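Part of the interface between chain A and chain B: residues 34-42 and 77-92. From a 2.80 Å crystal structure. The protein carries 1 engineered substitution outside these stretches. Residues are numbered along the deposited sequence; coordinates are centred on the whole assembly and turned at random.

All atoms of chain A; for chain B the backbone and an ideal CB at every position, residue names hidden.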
# COMPACT_ATOMS: atom_id res chain seq x y z
N VAL A 34 -15.78 5.03 -23.98
CA VAL A 34 -15.16 5.43 -22.74
C VAL A 34 -15.93 4.87 -21.55
O VAL A 34 -17.15 4.99 -21.46
CB VAL A 34 -15.10 6.95 -22.64
CG1 VAL A 34 -14.50 7.37 -21.31
CG2 VAL A 34 -14.25 7.49 -23.79
N ASP A 35 -15.20 4.23 -20.64
CA ASP A 35 -15.83 3.66 -19.46
C ASP A 35 -15.81 4.65 -18.31
O ASP A 35 -16.68 4.63 -17.44
CB ASP A 35 -15.12 2.37 -19.03
CG ASP A 35 -15.29 1.23 -20.05
OD1 ASP A 35 -16.44 1.00 -20.50
OD2 ASP A 35 -14.28 0.57 -20.38
N GLY A 36 -14.82 5.54 -18.30
CA GLY A 36 -14.76 6.50 -17.23
C GLY A 36 -13.69 7.54 -17.45
O GLY A 36 -12.78 7.34 -18.25
N VAL A 37 -13.79 8.66 -16.74
CA VAL A 37 -12.84 9.74 -16.88
C VAL A 37 -12.47 10.39 -15.56
O VAL A 37 -13.34 10.77 -14.77
CB VAL A 37 -13.38 10.83 -17.80
CG1 VAL A 37 -12.33 11.90 -17.98
CG2 VAL A 37 -13.79 10.23 -19.13
N ASN A 38 -11.17 10.53 -15.32
CA ASN A 38 -10.71 11.16 -14.10
C ASN A 38 -9.92 12.42 -14.43
O ASN A 38 -8.89 12.36 -15.11
CB ASN A 38 -9.82 10.21 -13.27
CG ASN A 38 -9.41 10.81 -11.92
OD1 ASN A 38 -8.80 11.88 -11.86
ND2 ASN A 38 -9.74 10.11 -10.83
N ILE A 39 -10.41 13.56 -14.00
CA ILE A 39 -9.67 14.77 -14.23
C ILE A 39 -9.15 15.28 -12.89
O ILE A 39 -9.91 15.49 -11.94
CB ILE A 39 -10.51 15.85 -14.94
CG1 ILE A 39 -10.78 15.39 -16.38
CG2 ILE A 39 -9.77 17.18 -14.93
CD1 ILE A 39 -11.38 16.44 -17.29
N HIS A 40 -7.84 15.41 -12.84
CA HIS A 40 -7.13 15.87 -11.66
C HIS A 40 -6.59 17.26 -11.93
O HIS A 40 -6.01 17.52 -12.99
CB HIS A 40 -5.95 14.93 -11.36
CG HIS A 40 -5.12 15.36 -10.19
ND1 HIS A 40 -5.59 15.35 -8.89
CD2 HIS A 40 -3.85 15.82 -10.13
CE1 HIS A 40 -4.64 15.79 -8.08
NE2 HIS A 40 -3.58 16.08 -8.81
N LEU A 41 -6.78 18.16 -10.98
CA LEU A 41 -6.29 19.51 -11.14
C LEU A 41 -4.85 19.60 -10.65
O LEU A 41 -4.57 19.40 -9.48
CB LEU A 41 -7.18 20.47 -10.34
CG LEU A 41 -6.79 21.94 -10.38
CD1 LEU A 41 -6.80 22.43 -11.81
CD2 LEU A 41 -7.74 22.75 -9.51
N SER A 42 -3.92 19.88 -11.57
CA SER A 42 -2.51 20.01 -11.19
C SER A 42 -2.25 21.35 -10.56
O SER A 42 -1.83 21.44 -9.41
CB SER A 42 -1.60 19.86 -12.40
OG SER A 42 -1.72 18.58 -12.97
N UNK B 77 -13.88 27.14 -3.74
CA UNK B 77 -12.71 27.83 -4.27
C UNK B 77 -12.18 27.10 -5.49
O UNK B 77 -11.62 27.73 -6.40
CB UNK B 77 -11.62 27.95 -3.20
N UNK B 78 -12.37 25.79 -5.54
CA UNK B 78 -11.88 25.02 -6.67
C UNK B 78 -12.39 23.59 -6.66
O UNK B 78 -12.83 23.07 -5.63
CB UNK B 78 -10.35 25.02 -6.68
N UNK B 79 -12.30 22.95 -7.82
CA UNK B 79 -12.71 21.57 -8.00
C UNK B 79 -11.43 20.78 -8.26
O UNK B 79 -10.99 20.67 -9.40
CB UNK B 79 -13.72 21.42 -9.14
N UNK B 80 -10.85 20.23 -7.20
CA UNK B 80 -9.59 19.49 -7.31
C UNK B 80 -9.61 18.16 -8.06
O UNK B 80 -8.58 17.73 -8.58
CB UNK B 80 -9.07 19.22 -5.90
N UNK B 81 -10.75 17.49 -8.12
CA UNK B 81 -10.84 16.25 -8.87
C UNK B 81 -12.27 15.92 -9.28
O UNK B 81 -13.23 16.22 -8.57
CB UNK B 81 -10.26 15.10 -8.04
N UNK B 82 -12.41 15.31 -10.45
CA UNK B 82 -13.72 14.93 -10.95
C UNK B 82 -13.70 13.62 -11.71
O UNK B 82 -12.81 13.35 -12.53
CB UNK B 82 -14.28 16.04 -11.85
N UNK B 83 -14.67 12.78 -11.41
CA UNK B 83 -14.79 11.49 -12.07
C UNK B 83 -16.18 11.43 -12.67
O UNK B 83 -17.17 11.71 -12.00
CB UNK B 83 -14.54 10.33 -11.11
N UNK B 84 -16.24 11.08 -13.94
CA UNK B 84 -17.52 10.97 -14.62
C UNK B 84 -17.52 9.74 -15.52
O UNK B 84 -16.46 9.33 -16.02
CB UNK B 84 -17.81 12.23 -15.43
N UNK B 85 -18.70 9.16 -15.71
CA UNK B 85 -18.81 7.97 -16.54
C UNK B 85 -19.40 6.77 -15.83
O UNK B 85 -19.89 6.87 -14.72
CB UNK B 85 -17.43 7.60 -17.08
N UNK B 86 -19.33 5.62 -16.49
CA UNK B 86 -19.88 4.37 -15.96
C UNK B 86 -19.08 3.75 -14.83
O UNK B 86 -19.64 3.13 -13.93
CB UNK B 86 -20.00 3.35 -17.09
N UNK B 87 -17.76 3.93 -14.89
CA UNK B 87 -16.87 3.36 -13.89
C UNK B 87 -16.02 4.41 -13.20
O UNK B 87 -15.57 5.37 -13.82
CB UNK B 87 -15.96 2.31 -14.54
N UNK B 88 -15.77 4.23 -11.91
CA UNK B 88 -14.95 5.17 -11.18
C UNK B 88 -13.47 4.96 -11.51
O UNK B 88 -12.90 3.92 -11.25
CB UNK B 88 -15.19 5.03 -9.68
N UNK B 89 -12.87 5.98 -12.11
CA UNK B 89 -11.48 5.94 -12.50
C UNK B 89 -10.63 6.83 -11.61
O UNK B 89 -10.93 8.00 -11.42
CB UNK B 89 -11.33 6.36 -13.96
N UNK B 90 -9.57 6.25 -11.07
CA UNK B 90 -8.65 6.96 -10.19
C UNK B 90 -7.51 7.54 -11.02
O UNK B 90 -7.23 7.08 -12.12
CB UNK B 90 -8.11 6.03 -9.10
N UNK B 91 -6.85 8.56 -10.48
CA UNK B 91 -5.75 9.21 -11.19
C UNK B 91 -4.50 8.33 -11.19
O UNK B 91 -4.21 7.65 -10.21
CB UNK B 91 -5.44 10.57 -10.56
N UNK B 92 -3.76 8.36 -12.30
CA UNK B 92 -2.54 7.56 -12.40
C UNK B 92 -1.32 8.36 -11.91
O UNK B 92 -0.88 9.29 -12.63
CB UNK B 92 -2.33 7.10 -13.84

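Strand 77-85 of chain B runs antiparallel to strand 34-42 of chain A (168°, 4.7 Å at closest approach), so side chains of paired residues share a face of the sheet.

Position 78 points toward chain A, its ideal CB 4.5 Å from Leu A41 CD2. A small side chain fits, as in Ser B78. At position 80 the sideways CB, 5.0 Å from Leu A41 CB, leaves room for polar or apolar residues; the backbone O accepts from Leu A41 N at 3.0 Å whatever the side chain. Asp B80 brings OD1 to 3.9 Å from Leu A41 CD2, and OD1 of Asp B80 accepts from Ser B78 OG (3.2 Å).

Position 81 pairs with His A40, and its CB looks onto the face carrying Asn A38 and His A40. An extended polar chain could reach the Asn A38 amide. Glu B81 does, accepting a weak bond at OE1 from Asn A38 ND2 (3.4 Å).

Position 82 lies on the other face, beside Ile A39, where a branched aliphatic residue suits. Val B82 places CG1 3.6 Å from Ile A39 CB, while two backbone bonds, Ile A39 N to Val B82 O (2.8 Å) and Val B82 N to Ile A39 O (2.9 Å), help hold the register.

Position 83 shares a face with Asn A38, and several medium side chains would fit; Val B83 sets CG2 3.6 Å from Asn A38 ND2. At position 84 the ideal CB stays 4.8 Å from Val A37 O, leaving the choice broad. N and O of residue 84 bond to Val A37 O (3.0 Å) and Val A37 N (2.8 Å); it is Ala B84.

Position 85 has phi/psi of 122/-170°, and an ideal CB would sit 2.9 Å from Gly A36 CA and jam against the preceding carbonyl. Glycine is required, and Gly B85 is found.

Position 86 is sideways, with room for a long chain; the end of Lys B86 leads away. Position 87 points sideways, its ideal CB 3.8 Å from Asp A35 O, and many residues would suit, polar or apolar. Ile B87 donates N to Asp A35 O (2.9 Å) and brings CD1 4.3 Å from Asp A35 CB.

Position 89 faces Gly A36 and Asn A38, favouring a compact apolar group. Val B89 packs CG2 3.7 Å from Gly A36 C, and its O receives a very short bond from Asn A38 ND2 (2.5 Å).

Position 91 turns toward Asn A38 and His A40, inviting a small polar residue: Ser B91 OG shares a water with Asn A38 OD1. Positions 77 and 92 (out of reach), 79 (sideways), and 88 and 90 (away) are little constrained: His B77, Val B92, Val B79, Ile B88 and Glu B90.

Chain B (77-92) HSVDEVVAGKIIVESV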
# COMPACT_ATOMS: atom_id res chain seq x y z
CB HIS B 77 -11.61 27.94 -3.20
CG HIS B 77 -11.66 29.21 -2.40
ND1 HIS B 77 -10.69 29.55 -1.49
CD2 HIS B 77 -12.57 30.21 -2.37
CE1 HIS B 77 -11.00 30.71 -0.93
NE2 HIS B 77 -12.13 31.13 -1.45
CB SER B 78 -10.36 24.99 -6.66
OG SER B 78 -9.89 24.14 -5.63
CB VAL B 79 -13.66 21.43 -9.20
CG1 VAL B 79 -13.98 19.97 -9.46
CG2 VAL B 79 -14.94 22.19 -8.92
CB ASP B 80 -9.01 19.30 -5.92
CG ASP B 80 -8.74 20.62 -5.23
OD1 ASP B 80 -8.14 21.50 -5.86
OD2 ASP B 80 -9.14 20.79 -4.06
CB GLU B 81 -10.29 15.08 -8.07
CG GLU B 81 -10.22 13.82 -8.91
CD GLU B 81 -10.02 12.56 -8.08
OE1 GLU B 81 -8.92 11.96 -8.16
OE2 GLU B 81 -10.97 12.19 -7.36
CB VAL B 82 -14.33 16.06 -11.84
CG1 VAL B 82 -13.26 16.61 -12.76
CG2 VAL B 82 -15.51 15.53 -12.63
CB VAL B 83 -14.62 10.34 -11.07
CG1 VAL B 83 -14.66 9.00 -11.81
CG2 VAL B 83 -13.32 10.50 -10.31
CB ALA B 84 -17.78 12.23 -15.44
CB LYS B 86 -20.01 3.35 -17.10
CG LYS B 86 -20.65 3.92 -18.35
CD LYS B 86 -20.95 2.84 -19.38
CE LYS B 86 -21.69 3.43 -20.57
NZ LYS B 86 -22.23 2.39 -21.49
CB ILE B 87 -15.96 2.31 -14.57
CG1 ILE B 87 -16.81 1.10 -14.94
CG2 ILE B 87 -14.79 1.93 -13.66
CD1 ILE B 87 -16.03 -0.05 -15.54
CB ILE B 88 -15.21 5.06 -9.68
CG1 ILE B 88 -16.68 5.38 -9.41
CG2 ILE B 88 -14.31 6.02 -8.92
CD1 ILE B 88 -17.11 5.24 -7.98
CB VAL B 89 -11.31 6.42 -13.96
CG1 VAL B 89 -9.85 6.50 -14.31
CG2 VAL B 89 -12.04 5.47 -14.89
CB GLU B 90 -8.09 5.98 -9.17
CG GLU B 90 -9.15 5.27 -8.36
CD GLU B 90 -9.81 6.18 -7.33
OE1 GLU B 90 -10.85 5.79 -6.77
OE2 GLU B 90 -9.28 7.29 -7.08
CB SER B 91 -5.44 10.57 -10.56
OG SER B 91 -4.60 11.34 -11.41
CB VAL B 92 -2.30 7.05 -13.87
CG1 VAL B 92 -0.99 6.27 -13.94
CG2 VAL B 92 -3.45 6.16 -14.31
O HOH W 1 -6.75 12.01 -13.55
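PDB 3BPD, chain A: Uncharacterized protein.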